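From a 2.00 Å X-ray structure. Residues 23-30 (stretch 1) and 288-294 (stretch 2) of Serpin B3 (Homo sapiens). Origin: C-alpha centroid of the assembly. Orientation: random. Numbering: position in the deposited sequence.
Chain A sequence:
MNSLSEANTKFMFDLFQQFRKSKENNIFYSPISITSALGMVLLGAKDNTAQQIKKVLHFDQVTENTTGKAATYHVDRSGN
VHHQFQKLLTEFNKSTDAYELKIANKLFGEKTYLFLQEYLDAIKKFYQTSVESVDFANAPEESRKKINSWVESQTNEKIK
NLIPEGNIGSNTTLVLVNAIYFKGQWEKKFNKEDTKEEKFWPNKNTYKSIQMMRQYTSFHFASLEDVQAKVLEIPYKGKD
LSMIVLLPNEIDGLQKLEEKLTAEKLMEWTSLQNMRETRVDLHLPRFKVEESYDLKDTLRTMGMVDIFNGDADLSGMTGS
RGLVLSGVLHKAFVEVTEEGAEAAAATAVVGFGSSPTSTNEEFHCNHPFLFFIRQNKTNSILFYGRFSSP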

ATOM      1  N   LYS A  23      -5.425 -14.368 -10.479  1.00 76.14           N
ATOM      2  CA  LYS A  23      -5.558 -14.238 -11.951  1.00 83.10           C
ATOM      3  C   LYS A  23      -5.428 -12.791 -12.471  1.00 80.30           C
ATOM      4  O   LYS A  23      -4.970 -12.565 -13.609  1.00 74.07           O
ATOM      5  CB  LYS A  23      -6.894 -14.848 -12.431  1.00 89.17           C
ATOM      6  CG  LYS A  23      -8.135 -14.028 -12.065  1.00 95.79           C
ATOM      7  CD  LYS A  23      -9.266 -14.900 -11.555  1.00101.54           C
ATOM      8  CE  LYS A  23      -8.962 -15.449 -10.163  1.00104.29           C
ATOM      9  NZ  LYS A  23      -9.859 -16.585  -9.818  1.00105.27           N
ATOM     10  N   GLU A  24      -5.822 -11.821 -11.639  1.00 71.88           N
ATOM     11  CA  GLU A  24      -5.670 -10.398 -11.971  1.00 65.91           C
ATOM     12  C   GLU A  24      -4.296 -10.130 -12.603  1.00 56.13           C
ATOM     13  O   GLU A  24      -3.273 -10.593 -12.128  1.00 62.86           O
ATOM     14  CB  GLU A  24      -5.864  -9.529 -10.719  1.00 70.78           C
ATOM     15  CG  GLU A  24      -7.246  -9.640 -10.046  1.00 71.99           C
ATOM     16  CD  GLU A  24      -8.387  -9.133 -10.925  1.00 72.37           C
ATOM     17  OE1 GLU A  24      -8.183  -8.081 -11.593  1.00 63.13           O
ATOM     18  OE2 GLU A  24      -9.474  -9.783 -10.934  1.00 69.77           O
ATOM     19  N   ASN A  25      -4.292  -9.432 -13.721  1.00 53.31           N
ATOM     20  CA  ASN A  25      -3.061  -9.052 -14.381  1.00 42.39           C
ATOM     21  C   ASN A  25      -2.330  -7.964 -13.559  1.00 38.81           C
ATOM     22  O   ASN A  25      -1.164  -8.123 -13.193  1.00 35.03           O
ATOM     23  CB  ASN A  25      -3.369  -8.529 -15.780  1.00 45.74           C
ATOM     24  CG  ASN A  25      -4.097  -9.551 -16.661  1.00 49.89           C
ATOM     25  OD1 ASN A  25      -4.117 -10.766 -16.397  1.00 43.05           O
ATOM     26  ND2 ASN A  25      -4.695  -9.049 -17.711  1.00 50.77           N
ATOM     27  N   ASN A  26      -3.034  -6.882 -13.259  1.00 29.67           N
ATOM     28  CA  ASN A  26      -2.459  -5.777 -12.455  1.00 28.04           C
ATOM     29  C   ASN A  26      -2.523  -6.018 -10.963  1.00 28.16           C
ATOM     30  O   ASN A  26      -3.492  -6.666 -10.466  1.00 29.17           O
ATOM     31  CB  ASN A  26      -3.208  -4.491 -12.770  1.00 26.29           C
ATOM     32  CG  ASN A  26      -3.150  -4.194 -14.213  1.00 25.72           C
ATOM     33  OD1 ASN A  26      -2.273  -4.706 -14.875  1.00 25.53           O
ATOM     34  ND2 ASN A  26      -4.019  -3.344 -14.708  1.00 28.01           N
ATOM     35  N   ILE A  27      -1.548  -5.432 -10.241  1.00 23.67           N
ATOM     36  CA  ILE A  27      -1.426  -5.554  -8.796  1.00 23.48           C
ATOM     37  C   ILE A  27      -1.186  -4.098  -8.290  1.00 22.66           C
ATOM     38  O   ILE A  27      -0.454  -3.344  -8.886  1.00 20.87           O
ATOM     39  CB  ILE A  27      -0.224  -6.451  -8.431  1.00 26.97           C
ATOM     40  CG1 ILE A  27      -0.519  -7.940  -8.772  1.00 28.21           C
ATOM     41  CG2 ILE A  27       0.212  -6.267  -6.967  1.00 25.56           C
ATOM     42  CD1 ILE A  27       0.746  -8.771  -8.689  1.00 28.07           C
ATOM     43  N   PHE A  28      -1.893  -3.680  -7.256  1.00 22.76           N
ATOM     44  CA  PHE A  28      -1.641  -2.369  -6.671  1.00 19.81           C
ATOM     45  C   PHE A  28      -2.192  -2.342  -5.248  1.00 20.54           C
ATOM     46  O   PHE A  28      -3.343  -2.761  -4.973  1.00 20.31           O
ATOM     47  CB  PHE A  28      -2.167  -1.252  -7.559  1.00 21.05           C
ATOM     48  CG  PHE A  28      -1.835   0.071  -7.060  1.00 21.27           C
ATOM     49  CD1 PHE A  28      -0.548   0.582  -7.227  1.00 19.58           C
ATOM     50  CD2 PHE A  28      -2.767   0.790  -6.313  1.00 21.18           C
ATOM     51  CE1 PHE A  28      -0.204   1.820  -6.689  1.00 20.72           C
ATOM     52  CE2 PHE A  28      -2.412   2.019  -5.733  1.00 21.79           C
ATOM     53  CZ  PHE A  28      -1.138   2.545  -5.942  1.00 21.85           C
ATOM     54  N   TYR A  29      -1.341  -1.887  -4.300  1.00 20.01           N
ATOM     55  CA  TYR A  29      -1.660  -1.967  -2.875  1.00 17.75           C
ATOM     56  C   TYR A  29      -0.729  -1.025  -2.109  1.00 18.41           C
ATOM     57  O   TYR A  29       0.304  -0.552  -2.654  1.00 18.35           O
ATOM     58  CB  TYR A  29      -1.516  -3.377  -2.314  1.00 19.39           C
ATOM     59  CG  TYR A  29      -0.115  -3.996  -2.380  1.00 18.12           C
ATOM     60  CD1 TYR A  29       0.342  -4.612  -3.568  1.00 20.95           C
ATOM     61  CD2 TYR A  29       0.677  -4.090  -1.250  1.00 17.37           C
ATOM     62  CE1 TYR A  29       1.623  -5.189  -3.637  1.00 19.51           C
ATOM     63  CE2 TYR A  29       1.934  -4.667  -1.301  1.00 18.00           C
ATOM     64  CZ  TYR A  29       2.413  -5.206  -2.504  1.00 20.27           C
ATOM     65  OH  TYR A  29       3.654  -5.847  -2.531  1.00 18.89           O
ATOM     66  N   SER A  30      -1.193  -0.681  -0.925  1.00 17.84           N
ATOM     67  CA  SER A  30      -0.405   0.111   0.026  1.00 17.40           C
ATOM     68  C   SER A  30       0.068  -0.759   1.158  1.00 15.54           C
ATOM     69  O   SER A  30      -0.671  -0.998   2.125  1.00 14.87           O
ATOM     70  CB  SER A  30      -1.194   1.276   0.606  1.00 17.09           C
ATOM     71  OG  SER A  30      -0.375   1.887   1.621  1.00 18.01           O
ATOM     72  N   LYS A 288      -4.835   3.543 -15.093  1.00 26.73           N
ATOM     73  CA  LYS A 288      -5.609   3.482 -13.866  1.00 31.42           C
ATOM     74  C   LYS A 288      -5.648   2.067 -13.398  1.00 33.10           C
ATOM     75  O   LYS A 288      -5.970   1.173 -14.181  1.00 37.51           O
ATOM     76  CB  LYS A 288      -7.018   3.958 -14.170  1.00 37.97           C
ATOM     77  CG  LYS A 288      -8.018   3.872 -13.021  1.00 42.83           C
ATOM     78  CD  LYS A 288      -9.379   4.407 -13.411  1.00 46.92           C
ATOM     79  CE  LYS A 288      -9.333   5.918 -13.529  1.00 53.56           C
ATOM     80  NZ  LYS A 288     -10.660   6.450 -13.935  1.00 57.36           N
ATOM     81  N   VAL A 289      -5.298   1.821 -12.149  1.00 26.84           N
ATOM     82  CA  VAL A 289      -5.422   0.503 -11.598  1.00 26.04           C
ATOM     83  C   VAL A 289      -6.280   0.537 -10.315  1.00 25.21           C
ATOM     84  O   VAL A 289      -6.021   1.345  -9.406  1.00 21.53           O
ATOM     85  CB  VAL A 289      -4.035  -0.080 -11.289  1.00 29.10           C
ATOM     86  CG1 VAL A 289      -4.131  -1.388 -10.516  1.00 30.96           C
ATOM     87  CG2 VAL A 289      -3.218  -0.273 -12.566  1.00 34.81           C
ATOM     88  N   GLU A 290      -7.206  -0.424 -10.202  1.00 21.56           N
ATOM     89  CA  GLU A 290      -8.048  -0.561  -9.065  1.00 24.93           C
ATOM     90  C   GLU A 290      -8.080  -2.007  -8.659  1.00 24.51           C
ATOM     91  O   GLU A 290      -8.447  -2.854  -9.447  1.00 27.21           O
ATOM     92  CB  GLU A 290      -9.425  -0.058  -9.442  1.00 27.39           C
ATOM     93  CG  GLU A 290      -9.406   1.348  -9.987  1.00 31.24           C
ATOM     94  CD  GLU A 290     -10.810   1.938 -10.125  1.00 35.07           C
ATOM     95  OE1 GLU A 290     -11.173   2.337 -11.243  1.00 35.44           O
ATOM     96  OE2 GLU A 290     -11.521   2.063  -9.086  1.00 36.53           O
ATOM     97  N   GLU A 291      -7.621  -2.341  -7.471  1.00 20.88           N
ATOM     98  CA  GLU A 291      -7.668  -3.734  -7.065  1.00 23.10           C
ATOM     99  C   GLU A 291      -8.125  -3.915  -5.623  1.00 22.18           C
ATOM    100  O   GLU A 291      -7.918  -3.020  -4.764  1.00 23.09           O
ATOM    101  CB  GLU A 291      -6.297  -4.381  -7.223  1.00 24.24           C
ATOM    102  CG  GLU A 291      -5.660  -4.305  -8.611  1.00 26.99           C
ATOM    103  CD  GLU A 291      -6.339  -5.135  -9.696  1.00 27.29           C
ATOM    104  OE1 GLU A 291      -6.985  -6.181  -9.415  1.00 31.01           O
ATOM    105  OE2 GLU A 291      -6.191  -4.711 -10.834  1.00 25.86           O
ATOM    106  N   SER A 292      -8.691  -5.081  -5.356  1.00 23.05           N
ATOM    107  CA  SER A 292      -9.122  -5.506  -4.027  1.00 26.50           C
ATOM    108  C   SER A 292      -8.431  -6.771  -3.544  1.00 24.99           C
ATOM    109  O   SER A 292      -8.185  -7.643  -4.315  1.00 24.37           O
ATOM    110  CB  SER A 292     -10.617  -5.789  -4.042  1.00 28.14           C
ATOM    111  OG  SER A 292     -11.321  -4.619  -4.391  1.00 32.22           O
ATOM    112  N   TYR A 293      -8.216  -6.907  -2.236  1.00 24.21           N
ATOM    113  CA  TYR A 293      -7.593  -8.093  -1.675  1.00 24.73           C
ATOM    114  C   TYR A 293      -8.332  -8.502  -0.454  1.00 27.77           C
ATOM    115  O   TYR A 293      -8.579  -7.666   0.434  1.00 26.11           O
ATOM    116  CB  TYR A 293      -6.083  -7.900  -1.355  1.00 24.15           C
ATOM    117  CG  TYR A 293      -5.327  -7.394  -2.568  1.00 24.34           C
ATOM    118  CD1 TYR A 293      -5.309  -6.029  -2.893  1.00 23.87           C
ATOM    119  CD2 TYR A 293      -4.721  -8.273  -3.433  1.00 24.35           C
ATOM    120  CE1 TYR A 293      -4.667  -5.602  -4.031  1.00 21.44           C
ATOM    121  CE2 TYR A 293      -4.098  -7.853  -4.567  1.00 22.57           C
ATOM    122  CZ  TYR A 293      -4.062  -6.513  -4.846  1.00 23.36           C
ATOM    123  OH  TYR A 293      -3.486  -6.118  -6.009  1.00 22.24           O
ATOM    124  N   ASP A 294      -8.705  -9.792  -0.411  1.00 27.60           N
ATOM    125  CA  ASP A 294      -9.116 -10.432   0.842  1.00 31.50           C
ATOM    126  C   ASP A 294      -7.880 -10.995   1.436  1.00 31.19           C
ATOM    127  O   ASP A 294      -7.327 -11.950   0.888  1.00 38.48           O
ATOM    128  CB  ASP A 294     -10.095 -11.579   0.601  1.00 31.86           C
ATOM    129  CG  ASP A 294     -10.649 -12.132   1.888  1.00 36.18           C
ATOM    130  OD1 ASP A 294      -9.886 -12.277   2.879  1.00 34.86           O
ATOM    131  OD2 ASP A 294     -11.864 -12.410   1.896  1.00 40.14           O
TER
HETATM  132  O   HOH W   1      -6.476  -6.498 -12.705  1.00 42.05           O
HETATM  133  O   HOH W   2      -4.441  -7.803  -8.143  1.00 31.85           O

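Stretch 1 runs from an exposed loop into a short strand, residues 27-29, which passes over the strand of stretch 2 at a steep angle. The two axes come within 6.5 Å of each other, and their N-to-C directions differ by 74°. Strands crossed in this way cannot pair along a shared backbone ladder, and no hydrogen bond joins main chain to main chain here. The contact is instead built largely from the alternate residues V289, E291 and Y293, whose CA-to-CB bonds all point toward stretch 1, whereas those of K288, E290 and S292 point away.

At the start of stretch 1, K23 is out of reach, and the first contact is made by E24. Its OE1 lies 3.1 Å from OE1 of E291, an approach of two acceptors with like charge that offers no direct attraction. Water 1 relieves the pairing: it donates one hydrogen bond to E24 OE1 and another to E291 OE2, each 2.6 Å from the water oxygen, and so uses both of its protons to bridge the carboxylates. The side chain of E24 is poorly ordered, so the details of this bridge deserve some caution.

N25 points sideways and makes no contact, but N26 turns back toward stretch 2. Its CB packs 3.6 Å from E291 OE2, and its ND2 lies 3.8 Å from V289 CG2. The amide group itself is hydrogen-bonded elsewhere in the structure, leaving the side chain to contribute packing here. The carbonyl N26 O sits 3.3 Å from E291 CD, yet it cannot bond to the carboxylate, since both groups offer acceptors. It receives a hydrogen bond from water 2 instead, at 2.8 Å from the water oxygen. The same water is hydrogen-bonded to Y293 OH at 2.9 Å, linking the loop carbonyl to the phenol.

The CA-to-CB bond of I27 points away overall, yet the residue still meets the tyrosine through both backbone and side chain: I27 CA is 3.5 Å from Y293 OH, and I27 CG2 is 3.8 Å from that oxygen. The phenol thus reaches the main chain where the strand begins.

The direct hydrogen bond of the contact follows at F28, whose backbone N donates to Y293 OH across 3.2 Å with an N-H...O angle of 157°. A side chain of one strand thereby satisfies a backbone amide of the other. F28 CA also has E291 CA as its nearest counterpart, 6.2 Å away. The F28 side chain leaves sideways and its end leads away, but F28 CB packs 3.6 Å from V289 CG1, adding an apolar contact. On its carbonyl side, F28 O lies at the edge of the Y293 ring, near its plane.

Y29 extends the apolar packing, with its CB 4.2 Å from Y293 CE1, while its hydroxyl is hydrogen-bonded elsewhere in the structure. Beyond it, S30 leaves the contact and caps the helix that follows.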